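Local coordinates for protein cytosolic IMP-GMP specific 5'-nucleotidase (Legionella pneumophila subsp. pneumophila, PDB 4OHF) that probably removes the 5'-phosphate from purine nucleoside monophosphates such as IMP and GMP by hydrolysis, using a magnesium ion in a HAD-type active site, at residues E37-D42 against K174-K179; T126-A131 against K166-G171; F257-P262 against T266-H271. All blocks are in the same frame, centred on the assembly; numbering follows the deposited sequence.

How the contacts relate
Contacts 1 and 2 are neighbours, their centres 9 Å apart, and both involve the chain between strands 19-22 and 204-208 of the main sheet. They are joined in several ways: Val40 CG1 packs on Phe128 CB at 3.7 Å, Glu37 OE1 makes a weak hydrogen bond to Ala131 N, and helix 153-170 is followed directly by helix 172-178. Both lie close to the magnesium site of Asp23, Asp25 and Asp303; the metal is about 9 Å from the side chain of His168 and about 13 Å from that of Ile177. Contact 3 stands apart, its centre 29 Å from contact 1 and 27 Å from contact 2, at the sheet edge that meets a second subunit.

Contact 1 of 3, residues E37-D42 against K174-K179; sequences ESLVYD and KNIIIK
Leu39 on helix 33-51 carries this contact, resting its two methyl groups against Ile176 and Ile177 near the end of helix 172-178. The forces are apolar throughout, and no hydrogen bond crosses between the segments. CD1 of Leu39 touches both isoleucines through their gamma methyls, at 3.8 Å from Ile176 CG2 and 3.9 Å from Ile177 CG2. Its other branch meets the end of the longer arm of Ile176, with Leu39 CD2 3.9 Å from Ile176 CD1. The two side chains run at a slant to each other, whereas Leu39 meets Ile177 at about a right angle.

Torsions decide which branches take part. Leu39 holds CG roughly anti to its backbone N (chi1 -150°), which sends the fork across the gap between segments whose closest CA atoms, those of Leu39 and Ile176, are 8.7 Å apart. Ile176 keeps its longer arm extended (chi2 -179°), and both ends of its side chain, CG2 and CD1, come against the leucine, one to each methyl of the fork. In Ile177 the CG2 methyl alone turns to Leu39, and the rest of the side chain leads off to Tyr215 and Leu219 of helix 213-224. Tyr184 adds a further apolar surface to both Leu39 and Ile177.

Such a leucine set against two adjacent isoleucines is helix-helix packing, here between two helices probably belonging to the cap inserted after the first core strand of this HAD-type nucleotidase. Ile177 brings it within about 6 Å of the side chain of Asp25, a magnesium ligand.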
ATOM      1  N   GLU B  37       2.573 -15.866  32.573  1.00 46.19           N
ATOM      2  CA  GLU B  37       2.577 -14.449  32.203  1.00 48.26           C
ATOM      3  C   GLU B  37       3.623 -13.748  33.051  1.00 48.05           C
ATOM      4  O   GLU B  37       4.440 -12.993  32.547  1.00 48.70           O
ATOM      5  CB  GLU B  37       1.224 -13.785  32.460  1.00 50.03           C
ATOM      6  CG  GLU B  37       0.141 -14.071  31.449  1.00 54.71           C
ATOM      7  CD  GLU B  37       0.469 -13.583  30.042  1.00 58.31           C
ATOM      8  OE1 GLU B  37       1.339 -12.698  29.873  1.00 55.57           O
ATOM      9  OE2 GLU B  37      -0.174 -14.092  29.095  1.00 62.75           O
ATOM     10  N   SER B  38       3.578 -14.013  34.349  1.00 49.05           N
ATOM     11  CA  SER B  38       4.517 -13.429  35.292  1.00 49.72           C
ATOM     12  C   SER B  38       5.969 -13.667  34.892  1.00 48.55           C
ATOM     13  O   SER B  38       6.785 -12.744  34.942  1.00 49.36           O
ATOM     14  CB  SER B  38       4.272 -13.994  36.686  1.00 49.91           C
ATOM     15  OG  SER B  38       5.262 -13.513  37.575  1.00 53.85           O
ATOM     16  N   LEU B  39       6.292 -14.897  34.494  1.00 46.12           N
ATOM     17  CA  LEU B  39       7.652 -15.213  34.087  1.00 45.87           C
ATOM     18  C   LEU B  39       8.019 -14.293  32.925  1.00 47.13           C
ATOM     19  O   LEU B  39       9.019 -13.569  32.986  1.00 48.13           O
ATOM     20  CB  LEU B  39       7.755 -16.671  33.638  1.00 45.44           C
ATOM     21  CG  LEU B  39       9.082 -17.420  33.825  1.00 45.30           C
ATOM     22  CD1 LEU B  39       9.210 -18.457  32.733  1.00 44.34           C
ATOM     23  CD2 LEU B  39      10.273 -16.473  33.781  1.00 46.05           C
ATOM     24  N   VAL B  40       7.204 -14.319  31.868  1.00 47.08           N
ATOM     25  CA  VAL B  40       7.451 -13.483  30.701  1.00 47.78           C
ATOM     26  C   VAL B  40       7.624 -12.038  31.126  1.00 47.66           C
ATOM     27  O   VAL B  40       8.515 -11.350  30.640  1.00 50.19           O
ATOM     28  CB  VAL B  40       6.303 -13.562  29.672  1.00 49.33           C
ATOM     29  CG1 VAL B  40       6.542 -12.559  28.550  1.00 49.08           C
ATOM     30  CG2 VAL B  40       6.229 -14.962  29.090  1.00 47.63           C
ATOM     31  N   TYR B  41       6.781 -11.573  32.033  1.00 46.54           N
ATOM     32  CA  TYR B  41       6.897 -10.208  32.509  1.00 47.96           C
ATOM     33  C   TYR B  41       8.305 -10.000  33.081  1.00 49.66           C
ATOM     34  O   TYR B  41       9.040  -9.118  32.617  1.00 49.11           O
ATOM     35  CB  TYR B  41       5.824  -9.932  33.562  1.00 48.09           C
ATOM     36  CG  TYR B  41       5.903  -8.563  34.215  1.00 50.24           C
ATOM     37  CD1 TYR B  41       6.639  -8.371  35.382  1.00 50.00           C
ATOM     38  CD2 TYR B  41       5.207  -7.474  33.692  1.00 49.36           C
ATOM     39  CE1 TYR B  41       6.673  -7.138  36.014  1.00 51.06           C
ATOM     40  CE2 TYR B  41       5.236  -6.237  34.314  1.00 49.46           C
ATOM     41  CZ  TYR B  41       5.971  -6.073  35.478  1.00 50.83           C
ATOM     42  OH  TYR B  41       6.008  -4.851  36.113  1.00 47.80           O
ATOM     43  N   ASP B  42       8.691 -10.820  34.062  1.00 49.59           N
ATOM     44  CA  ASP B  42      10.020 -10.700  34.659  1.00 49.84           C
ATOM     45  C   ASP B  42      11.135 -10.751  33.614  1.00 51.30           C
ATOM     46  O   ASP B  42      11.893  -9.802  33.467  1.00 52.57           O
ATOM     47  CB  ASP B  42      10.265 -11.799  35.692  1.00 48.54           C
ATOM     48  CG  ASP B  42       9.331 -11.707  36.884  1.00 49.21           C
ATOM     49  OD1 ASP B  42       8.832 -10.600  37.170  1.00 49.94           O
ATOM     50  OD2 ASP B  42       9.105 -12.743  37.548  1.00 48.68           O
ATOM     51  N   LYS B 174      12.455 -20.972  27.913  1.00 57.77           N
ATOM     52  CA  LYS B 174      12.361 -22.427  27.808  1.00 58.66           C
ATOM     53  C   LYS B 174      13.071 -23.139  28.955  1.00 58.15           C
ATOM     54  O   LYS B 174      12.498 -24.015  29.605  1.00 56.50           O
ATOM     55  CB  LYS B 174      12.957 -22.917  26.485  1.00 58.48           C
ATOM     56  CG  LYS B 174      12.377 -22.290  25.231  1.00 61.66           C
ATOM     57  CD  LYS B 174      11.017 -22.864  24.866  1.00 64.01           C
ATOM     58  CE  LYS B 174      10.595 -22.364  23.488  1.00 65.58           C
ATOM     59  NZ  LYS B 174       9.216 -22.783  23.121  1.00 67.37           N
ATOM     60  N   ASN B 175      14.319 -22.762  29.202  1.00 58.10           N
ATOM     61  CA  ASN B 175      15.100 -23.400  30.255  1.00 59.10           C
ATOM     62  C   ASN B 175      14.461 -23.254  31.626  1.00 58.11           C
ATOM     63  O   ASN B 175      14.452 -24.201  32.415  1.00 57.17           O
ATOM     64  CB  ASN B 175      16.531 -22.848  30.282  1.00 61.47           C
ATOM     65  CG  ASN B 175      17.363 -23.300  29.080  1.00 63.66           C
ATOM     66  OD1 ASN B 175      16.996 -24.241  28.362  1.00 63.62           O
ATOM     67  ND2 ASN B 175      18.499 -22.637  28.869  1.00 65.30           N
ATOM     68  N   ILE B 176      13.925 -22.074  31.910  1.00 57.29           N
ATOM     69  CA  ILE B 176      13.284 -21.841  33.189  1.00 54.71           C
ATOM     70  C   ILE B 176      12.036 -22.703  33.377  1.00 54.75           C
ATOM     71  O   ILE B 176      11.825 -23.247  34.461  1.00 54.18           O
ATOM     72  CB  ILE B 176      12.892 -20.366  33.372  1.00 53.73           C
ATOM     73  CG1 ILE B 176      14.144 -19.508  33.494  1.00 52.71           C
ATOM     74  CG2 ILE B 176      12.057 -20.209  34.625  1.00 51.21           C
ATOM     75  CD1 ILE B 176      13.858 -18.039  33.694  1.00 53.41           C
ATOM     76  N   ILE B 177      11.201 -22.842  32.347  1.00 54.72           N
ATOM     77  CA  ILE B 177      10.012 -23.669  32.532  1.00 55.05           C
ATOM     78  C   ILE B 177      10.402 -25.149  32.558  1.00 54.81           C
ATOM     79  O   ILE B 177       9.739 -25.951  33.208  1.00 55.00           O
ATOM     80  CB  ILE B 177       8.888 -23.406  31.460  1.00 53.52           C
ATOM     81  CG1 ILE B 177       9.124 -24.235  30.217  1.00 54.58           C
ATOM     82  CG2 ILE B 177       8.789 -21.940  31.129  1.00 54.54           C
ATOM     83  CD1 ILE B 177       8.402 -25.548  30.267  1.00 54.29           C
ATOM     84  N   ILE B 178      11.481 -25.514  31.874  1.00 55.69           N
ATOM     85  CA  ILE B 178      11.930 -26.908  31.877  1.00 56.48           C
ATOM     86  C   ILE B 178      12.372 -27.291  33.285  1.00 56.64           C
ATOM     87  O   ILE B 178      12.060 -28.370  33.773  1.00 55.20           O
ATOM     88  CB  ILE B 178      13.123 -27.145  30.923  1.00 55.98           C
ATOM     89  CG1 ILE B 178      12.663 -27.096  29.466  1.00 57.67           C
ATOM     90  CG2 ILE B 178      13.738 -28.493  31.196  1.00 56.47           C
ATOM     91  CD1 ILE B 178      13.792 -27.331  28.453  1.00 57.83           C
ATOM     92  N   LYS B 179      13.099 -26.392  33.940  1.00 58.14           N
ATOM     93  CA  LYS B 179      13.584 -26.651  35.287  1.00 57.86           C
ATOM     94  C   LYS B 179      12.486 -26.506  36.329  1.00 57.51           C
ATOM     95  O   LYS B 179      12.735 -26.655  37.524  1.00 57.44           O
ATOM     96  CB  LYS B 179      14.706 -25.681  35.643  1.00 59.94           C
ATOM     97  CG  LYS B 179      14.218 -24.269  35.957  1.00 63.82           C
ATOM     98  CD  LYS B 179      15.163 -23.513  36.902  1.00 64.88           C
ATOM     99  CE  LYS B 179      15.186 -24.148  38.285  1.00 66.23           C
ATOM    100  NZ  LYS B 179      16.018 -23.370  39.233  1.00 68.24           N
TER

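Contact 2 of 3, residues T126-A131 against K166-G171; sequences TSFSIA and KVHSDG
His168 and Phe128 make nearly all of this contact, ring against ring, where the last turn of helix 153-170 faces the start of helix 129-143. On the second segment Lys166 comes first, and its carbonyl O gathers two backbone bonds, from Ser169 N at 2.7 Å and Asp170 N at 2.6 Å.

His168 then reaches across. Its CE1 lies 3.4 Å from Phe128 CD2, and Phe128 CE2 sits over one face of the imidazole, displaced toward the rim. The ring centres are 5.0 Å apart and the planes are turned 56° to each other, a slanted meeting that is neither a stack nor a T-shape. A hydrogen bond from ND1 to the carbonyl O of Val164, one turn back, helps to set the rotation of the imidazole. Phe128, at the N-cap position, has its CG between the backbone N and the carbonyl carbon (chi1 43°), bringing its ring toward the histidine. Thr126 OG1 covers part of one phenyl face and also accepts from Phe128 N at 3.3 Å, an ST turn that sets the hydroxyl against that face.

Farther on, Asp170 forms a salt bridge with Arg47. Gly171 ends the helical run with a positive phi of 94° and doubles as the N-cap of the next helix.

Helix 33-51 touches Phe128 through Val40 and the second segment through Val167, while helix 172-178 meets His168 through Leu173. The imidazole lies about 8 Å from the side chain of Asp25, just past strand 19-22, without touching the metal site.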
ATOM      1  N   THR B 126      -1.285 -12.410  21.353  1.00 49.93           N
ATOM      2  CA  THR B 126      -0.231 -13.365  21.673  1.00 50.75           C
ATOM      3  C   THR B 126      -0.366 -13.861  23.104  1.00 51.21           C
ATOM      4  O   THR B 126      -1.195 -13.375  23.872  1.00 51.69           O
ATOM      5  CB  THR B 126       1.173 -12.741  21.513  1.00 51.66           C
ATOM      6  OG1 THR B 126       1.369 -11.742  22.522  1.00 51.89           O
ATOM      7  CG2 THR B 126       1.318 -12.099  20.135  1.00 50.44           C
ATOM      8  N   SER B 127       0.457 -14.840  23.453  1.00 52.56           N
ATOM      9  CA  SER B 127       0.458 -15.412  24.790  1.00 53.62           C
ATOM     10  C   SER B 127       1.123 -14.477  25.803  1.00 54.54           C
ATOM     11  O   SER B 127       1.111 -14.744  27.005  1.00 52.70           O
ATOM     12  CB  SER B 127       1.188 -16.758  24.772  1.00 54.13           C
ATOM     13  OG  SER B 127       2.474 -16.636  24.181  1.00 52.96           O
ATOM     14  N   PHE B 128       1.723 -13.393  25.310  1.00 56.58           N
ATOM     15  CA  PHE B 128       2.390 -12.422  26.177  1.00 57.58           C
ATOM     16  C   PHE B 128       1.801 -11.026  26.055  1.00 55.16           C
ATOM     17  O   PHE B 128       2.419 -10.058  26.480  1.00 55.42           O
ATOM     18  CB  PHE B 128       3.902 -12.390  25.894  1.00 62.31           C
ATOM     19  CG  PHE B 128       4.253 -12.414  24.434  1.00 68.15           C
ATOM     20  CD1 PHE B 128       4.125 -11.263  23.652  1.00 71.44           C
ATOM     21  CD2 PHE B 128       4.678 -13.596  23.823  1.00 70.74           C
ATOM     22  CE1 PHE B 128       4.417 -11.286  22.266  1.00 72.69           C
ATOM     23  CE2 PHE B 128       4.975 -13.639  22.435  1.00 72.63           C
ATOM     24  CZ  PHE B 128       4.843 -12.481  21.659  1.00 73.26           C
ATOM     25  N   SER B 129       0.599 -10.935  25.489  1.00 52.19           N
ATOM     26  CA  SER B 129      -0.083  -9.660  25.312  1.00 50.60           C
ATOM     27  C   SER B 129      -0.415  -8.971  26.623  1.00 48.58           C
ATOM     28  O   SER B 129      -0.213  -7.773  26.776  1.00 46.75           O
ATOM     29  CB  SER B 129      -1.378  -9.853  24.523  1.00 51.02           C
ATOM     30  OG  SER B 129      -1.116  -9.894  23.131  1.00 56.14           O
ATOM     31  N   ILE B 130      -0.942  -9.734  27.564  1.00 47.97           N
ATOM     32  CA  ILE B 130      -1.311  -9.193  28.848  1.00 46.54           C
ATOM     33  C   ILE B 130      -0.093  -8.664  29.583  1.00 47.03           C
ATOM     34  O   ILE B 130      -0.141  -7.586  30.165  1.00 47.77           O
ATOM     35  CB  ILE B 130      -2.059 -10.259  29.665  1.00 46.05           C
ATOM     36  CG1 ILE B 130      -3.503 -10.337  29.157  1.00 43.33           C
ATOM     37  CG2 ILE B 130      -2.000  -9.940  31.148  1.00 46.46           C
ATOM     38  CD1 ILE B 130      -4.318 -11.498  29.691  1.00 43.31           C
ATOM     39  N   ALA B 131       1.007  -9.402  29.550  1.00 47.52           N
ATOM     40  CA  ALA B 131       2.221  -8.939  30.210  1.00 48.61           C
ATOM     41  C   ALA B 131       2.689  -7.666  29.497  1.00 49.87           C
ATOM     42  O   ALA B 131       3.078  -6.679  30.137  1.00 51.67           O
ATOM     43  CB  ALA B 131       3.301 -10.004  30.141  1.00 47.04           C
ATOM     44  N   LYS B 166      13.154 -11.587  21.750  1.00 70.99           N
ATOM     45  CA  LYS B 166      14.451 -12.087  22.173  1.00 71.95           C
ATOM     46  C   LYS B 166      14.293 -13.188  23.206  1.00 72.04           C
ATOM     47  O   LYS B 166      14.802 -14.295  23.035  1.00 71.70           O
ATOM     48  CB  LYS B 166      15.288 -10.957  22.764  1.00 72.70           C
ATOM     49  CG  LYS B 166      16.772 -11.084  22.454  1.00 75.78           C
ATOM     50  CD  LYS B 166      17.009 -10.995  20.943  1.00 76.75           C
ATOM     51  CE  LYS B 166      18.480 -11.112  20.579  1.00 77.72           C
ATOM     52  NZ  LYS B 166      18.679 -10.947  19.105  1.00 76.60           N
ATOM     53  N   VAL B 167      13.577 -12.873  24.279  1.00 72.23           N
ATOM     54  CA  VAL B 167      13.354 -13.825  25.356  1.00 72.61           C
ATOM     55  C   VAL B 167      12.710 -15.116  24.839  1.00 73.18           C
ATOM     56  O   VAL B 167      12.862 -16.180  25.443  1.00 72.94           O
ATOM     57  CB  VAL B 167      12.473 -13.193  26.468  1.00 72.16           C
ATOM     58  CG1 VAL B 167      11.029 -13.152  26.037  1.00 72.64           C
ATOM     59  CG2 VAL B 167      12.629 -13.965  27.751  1.00 72.51           C
ATOM     60  N   HIS B 168      12.000 -15.018  23.717  1.00 73.97           N
ATOM     61  CA  HIS B 168      11.357 -16.186  23.119  1.00 75.05           C
ATOM     62  C   HIS B 168      12.292 -16.920  22.167  1.00 73.88           C
ATOM     63  O   HIS B 168      11.928 -17.951  21.603  1.00 73.76           O
ATOM     64  CB  HIS B 168      10.073 -15.793  22.373  1.00 77.32           C
ATOM     65  CG  HIS B 168       8.819 -16.016  23.169  1.00 81.58           C
ATOM     66  ND1 HIS B 168       8.368 -15.128  24.124  1.00 82.72           N
ATOM     67  CD2 HIS B 168       7.948 -17.055  23.183  1.00 82.83           C
ATOM     68  CE1 HIS B 168       7.275 -15.608  24.690  1.00 83.01           C
ATOM     69  NE2 HIS B 168       6.999 -16.776  24.138  1.00 83.55           N
ATOM     70  N   SER B 169      13.500 -16.391  22.001  1.00 73.03           N
ATOM     71  CA  SER B 169      14.494 -16.988  21.117  1.00 71.95           C
ATOM     72  C   SER B 169      15.731 -17.367  21.911  1.00 71.65           C
ATOM     73  O   SER B 169      16.434 -18.318  21.568  1.00 71.20           O
ATOM     74  CB  SER B 169      14.881 -16.002  20.015  1.00 72.07           C
ATOM     75  OG  SER B 169      13.749 -15.630  19.251  1.00 71.83           O
ATOM     76  N   ASP B 170      15.995 -16.607  22.967  1.00 71.88           N
ATOM     77  CA  ASP B 170      17.138 -16.857  23.837  1.00 72.27           C
ATOM     78  C   ASP B 170      17.099 -18.274  24.357  1.00 71.81           C
ATOM     79  O   ASP B 170      18.125 -18.940  24.477  1.00 72.52           O
ATOM     80  CB  ASP B 170      17.107 -15.934  25.050  1.00 73.71           C
ATOM     81  CG  ASP B 170      17.798 -14.627  24.802  1.00 76.05           C
ATOM     82  OD1 ASP B 170      18.968 -14.654  24.362  1.00 77.11           O
ATOM     83  OD2 ASP B 170      17.176 -13.573  25.054  1.00 78.15           O
ATOM     84  N   GLY B 171      15.897 -18.726  24.674  1.00 70.57           N
ATOM     85  CA  GLY B 171      15.752 -20.052  25.224  1.00 69.69           C
ATOM     86  C   GLY B 171      15.749 -19.867  26.728  1.00 68.60           C
ATOM     87  O   GLY B 171      15.617 -20.825  27.489  1.00 69.26           O
TER

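Contact 3 of 3, residues F257-P262 against T266-H271; sequences FLSVNP and TMTNVH
Met267 sets CG anti to its carbonyl carbon (chi1 -49°), and Val260, with CG1 anti to the backbone N (chi1 -171°), directs CG2 toward it. As a non-hydrogen-bonded pair the two side chains run alongside each other on one face, with Met267 CG 4.1 Å from Val260 CG2. Leu258 shares this face; its CD1 is 4.2 Å from Met267 SD. On the reverse face Ser259 sits against Thr268, with Ser259 CB 3.7 Å from Thr268 OG1.

Between these two faces the backbones are joined as an antiparallel hairpin whose short strand segments run 141° apart in direction. Ser259 and Thr268 form the hydrogen-bonded pair, with Ser259 N 2.9 Å from Thr268 O. The return bond, from Thr268 N to Ser259 O, measures 3.0 Å. Nearer the turn, Asn261 N gives a nearly straight bond to Thr266 O, 2.9 Å long. The side chain of Asn261 serves the turn itself: OD1 accepts from the backbone N of Glu263 and Asn264, the first of these bonds making an Asx turn. The hairpin supplies the last two strands at one end of this chain's mixed sheet, strand 257-260 bonding on its other side to strand 277-281 through Gln280 and Val278.

At the open end of the hairpin, Val270 CG2 packs on Phe257 CB at 4.0 Å, while the Phe257 ring leads off to Phe287 of helix 284-290. Strand 267-269 faces a second subunit. Backbone hydrogen bonds from Met267 cross to that chain, Asn269 OD1 is hydrogen-bonded to Gln280 NE2 of the second subunit, and Leu258 packs on Leu258 of the same neighbour.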
ATOM      1  N   PHE B 257      10.621 -27.944   4.398  1.00 46.96           N
ATOM      2  CA  PHE B 257      10.589 -28.909   5.482  1.00 46.64           C
ATOM      3  C   PHE B 257      11.994 -29.470   5.672  1.00 47.68           C
ATOM      4  O   PHE B 257      12.812 -29.479   4.749  1.00 48.00           O
ATOM      5  CB  PHE B 257       9.664 -30.077   5.135  1.00 45.97           C
ATOM      6  CG  PHE B 257       8.219 -29.841   5.467  1.00 45.54           C
ATOM      7  CD1 PHE B 257       7.777 -29.885   6.789  1.00 44.21           C
ATOM      8  CD2 PHE B 257       7.293 -29.605   4.458  1.00 44.72           C
ATOM      9  CE1 PHE B 257       6.440 -29.705   7.102  1.00 43.62           C
ATOM     10  CE2 PHE B 257       5.946 -29.420   4.765  1.00 46.06           C
ATOM     11  CZ  PHE B 257       5.521 -29.473   6.092  1.00 44.80           C
ATOM     12  N   LEU B 258      12.266 -29.936   6.881  1.00 47.56           N
ATOM     13  CA  LEU B 258      13.542 -30.544   7.217  1.00 47.39           C
ATOM     14  C   LEU B 258      13.172 -31.805   7.979  1.00 47.01           C
ATOM     15  O   LEU B 258      12.325 -31.781   8.864  1.00 47.42           O
ATOM     16  CB  LEU B 258      14.384 -29.604   8.087  1.00 48.41           C
ATOM     17  CG  LEU B 258      15.008 -28.416   7.340  1.00 49.06           C
ATOM     18  CD1 LEU B 258      15.729 -27.491   8.300  1.00 48.79           C
ATOM     19  CD2 LEU B 258      15.983 -28.948   6.307  1.00 49.97           C
ATOM     20  N   SER B 259      13.775 -32.923   7.617  1.00 47.46           N
ATOM     21  CA  SER B 259      13.456 -34.168   8.294  1.00 47.91           C
ATOM     22  C   SER B 259      14.292 -34.289   9.559  1.00 47.80           C
ATOM     23  O   SER B 259      15.509 -34.110   9.520  1.00 49.19           O
ATOM     24  CB  SER B 259      13.725 -35.344   7.365  1.00 46.92           C
ATOM     25  OG  SER B 259      13.330 -36.550   7.983  1.00 47.49           O
ATOM     26  N   VAL B 260      13.643 -34.581  10.681  1.00 47.41           N
ATOM     27  CA  VAL B 260      14.362 -34.696  11.938  1.00 49.19           C
ATOM     28  C   VAL B 260      14.546 -36.132  12.378  1.00 50.62           C
ATOM     29  O   VAL B 260      13.586 -36.907  12.406  1.00 50.08           O
ATOM     30  CB  VAL B 260      13.642 -33.945  13.087  1.00 48.92           C
ATOM     31  CG1 VAL B 260      14.536 -33.896  14.316  1.00 46.10           C
ATOM     32  CG2 VAL B 260      13.268 -32.552  12.652  1.00 48.24           C
ATOM     33  N   ASN B 261      15.787 -36.482  12.705  1.00 52.75           N
ATOM     34  CA  ASN B 261      16.111 -37.810  13.204  1.00 55.14           C
ATOM     35  C   ASN B 261      15.591 -37.767  14.642  1.00 56.95           C
ATOM     36  O   ASN B 261      16.113 -37.020  15.470  1.00 56.34           O
ATOM     37  CB  ASN B 261      17.625 -38.011  13.182  1.00 57.17           C
ATOM     38  CG  ASN B 261      18.042 -39.395  13.639  1.00 58.88           C
ATOM     39  OD1 ASN B 261      17.846 -39.774  14.800  1.00 61.40           O
ATOM     40  ND2 ASN B 261      18.626 -40.157  12.727  1.00 58.85           N
ATOM     41  N   PRO B 262      14.551 -38.560  14.950  1.00 59.23           N
ATOM     42  CA  PRO B 262      13.936 -38.616  16.282  1.00 62.44           C
ATOM     43  C   PRO B 262      14.863 -38.960  17.444  1.00 65.86           C
ATOM     44  O   PRO B 262      14.582 -38.595  18.593  1.00 66.35           O
ATOM     45  CB  PRO B 262      12.808 -39.627  16.097  1.00 60.86           C
ATOM     46  CG  PRO B 262      13.342 -40.530  15.042  1.00 60.65           C
ATOM     47  CD  PRO B 262      13.962 -39.578  14.064  1.00 59.33           C
ATOM     48  N   THR B 266      19.577 -34.580  14.520  1.00 60.43           N
ATOM     49  CA  THR B 266      20.162 -34.045  13.301  1.00 57.82           C
ATOM     50  C   THR B 266      19.082 -33.977  12.228  1.00 56.53           C
ATOM     51  O   THR B 266      18.076 -34.683  12.306  1.00 56.29           O
ATOM     52  CB  THR B 266      21.331 -34.928  12.806  1.00 58.85           C
ATOM     53  OG1 THR B 266      20.841 -36.230  12.450  1.00 57.93           O
ATOM     54  CG2 THR B 266      22.395 -35.061  13.903  1.00 58.42           C
ATOM     55  N   MET B 267      19.282 -33.132  11.222  1.00 53.40           N
ATOM     56  CA  MET B 267      18.286 -32.991  10.174  1.00 51.96           C
ATOM     57  C   MET B 267      18.850 -33.137   8.763  1.00 50.86           C
ATOM     58  O   MET B 267      20.052 -32.959   8.521  1.00 50.42           O
ATOM     59  CB  MET B 267      17.591 -31.631  10.309  1.00 51.54           C
ATOM     60  CG  MET B 267      17.111 -31.319  11.718  1.00 53.06           C
ATOM     61  SD  MET B 267      16.456 -29.641  11.863  1.00 53.84           S
ATOM     62  CE  MET B 267      17.958 -28.694  12.033  1.00 50.49           C
ATOM     63  N   THR B 268      17.967 -33.476   7.833  1.00 48.56           N
ATOM     64  CA  THR B 268      18.345 -33.618   6.438  1.00 48.96           C
ATOM     65  C   THR B 268      17.295 -32.900   5.597  1.00 47.89           C
ATOM     66  O   THR B 268      16.131 -32.834   5.985  1.00 47.31           O
ATOM     67  CB  THR B 268      18.375 -35.088   6.003  1.00 48.78           C
ATOM     68  OG1 THR B 268      17.046 -35.521   5.713  1.00 48.55           O
ATOM     69  CG2 THR B 268      18.937 -35.952   7.107  1.00 50.34           C
ATOM     70  N   ASN B 269      17.706 -32.349   4.459  1.00 47.66           N
ATOM     71  CA  ASN B 269      16.761 -31.660   3.588  1.00 48.01           C
ATOM     72  C   ASN B 269      15.801 -32.711   3.074  1.00 49.29           C
ATOM     73  O   ASN B 269      16.169 -33.877   2.934  1.00 49.35           O
ATOM     74  CB  ASN B 269      17.468 -30.995   2.403  1.00 46.08           C
ATOM     75  CG  ASN B 269      18.296 -29.804   2.813  1.00 44.54           C
ATOM     76  OD1 ASN B 269      17.840 -28.955   3.568  1.00 46.23           O
ATOM     77  ND2 ASN B 269      19.514 -29.726   2.309  1.00 43.49           N
ATOM     78  N   VAL B 270      14.566 -32.304   2.806  1.00 51.62           N
ATOM     79  CA  VAL B 270      13.558 -33.232   2.316  1.00 53.07           C
ATOM     80  C   VAL B 270      13.513 -33.222   0.800  1.00 55.46           C
ATOM     81  O   VAL B 270      13.651 -32.179   0.170  1.00 56.06           O
ATOM     82  CB  VAL B 270      12.157 -32.882   2.864  1.00 52.54           C
ATOM     83  CG1 VAL B 270      11.100 -33.715   2.169  1.00 50.10           C
ATOM     84  CG2 VAL B 270      12.114 -33.123   4.364  1.00 50.14           C
ATOM     85  N   HIS B 271      13.345 -34.404   0.223  1.00 58.66           N
ATOM     86  CA  HIS B 271      13.263 -34.578  -1.224  1.00 62.27           C
ATOM     87  C   HIS B 271      12.094 -35.536  -1.425  1.00 63.23           C
ATOM     88  O   HIS B 271      12.127 -36.684  -0.971  1.00 63.88           O
ATOM     89  CB  HIS B 271      14.562 -35.193  -1.774  1.00 65.09           C
ATOM     90  CG  HIS B 271      15.791 -34.384  -1.478  1.00 68.67           C
ATOM     91  ND1 HIS B 271      15.961 -33.092  -1.935  1.00 69.15           N
ATOM     92  CD2 HIS B 271      16.894 -34.672  -0.744  1.00 68.99           C
ATOM     93  CE1 HIS B 271      17.113 -32.618  -1.491  1.00 70.10           C
ATOM     94  NE2 HIS B 271      17.698 -33.557  -0.766  1.00 70.81           N
TER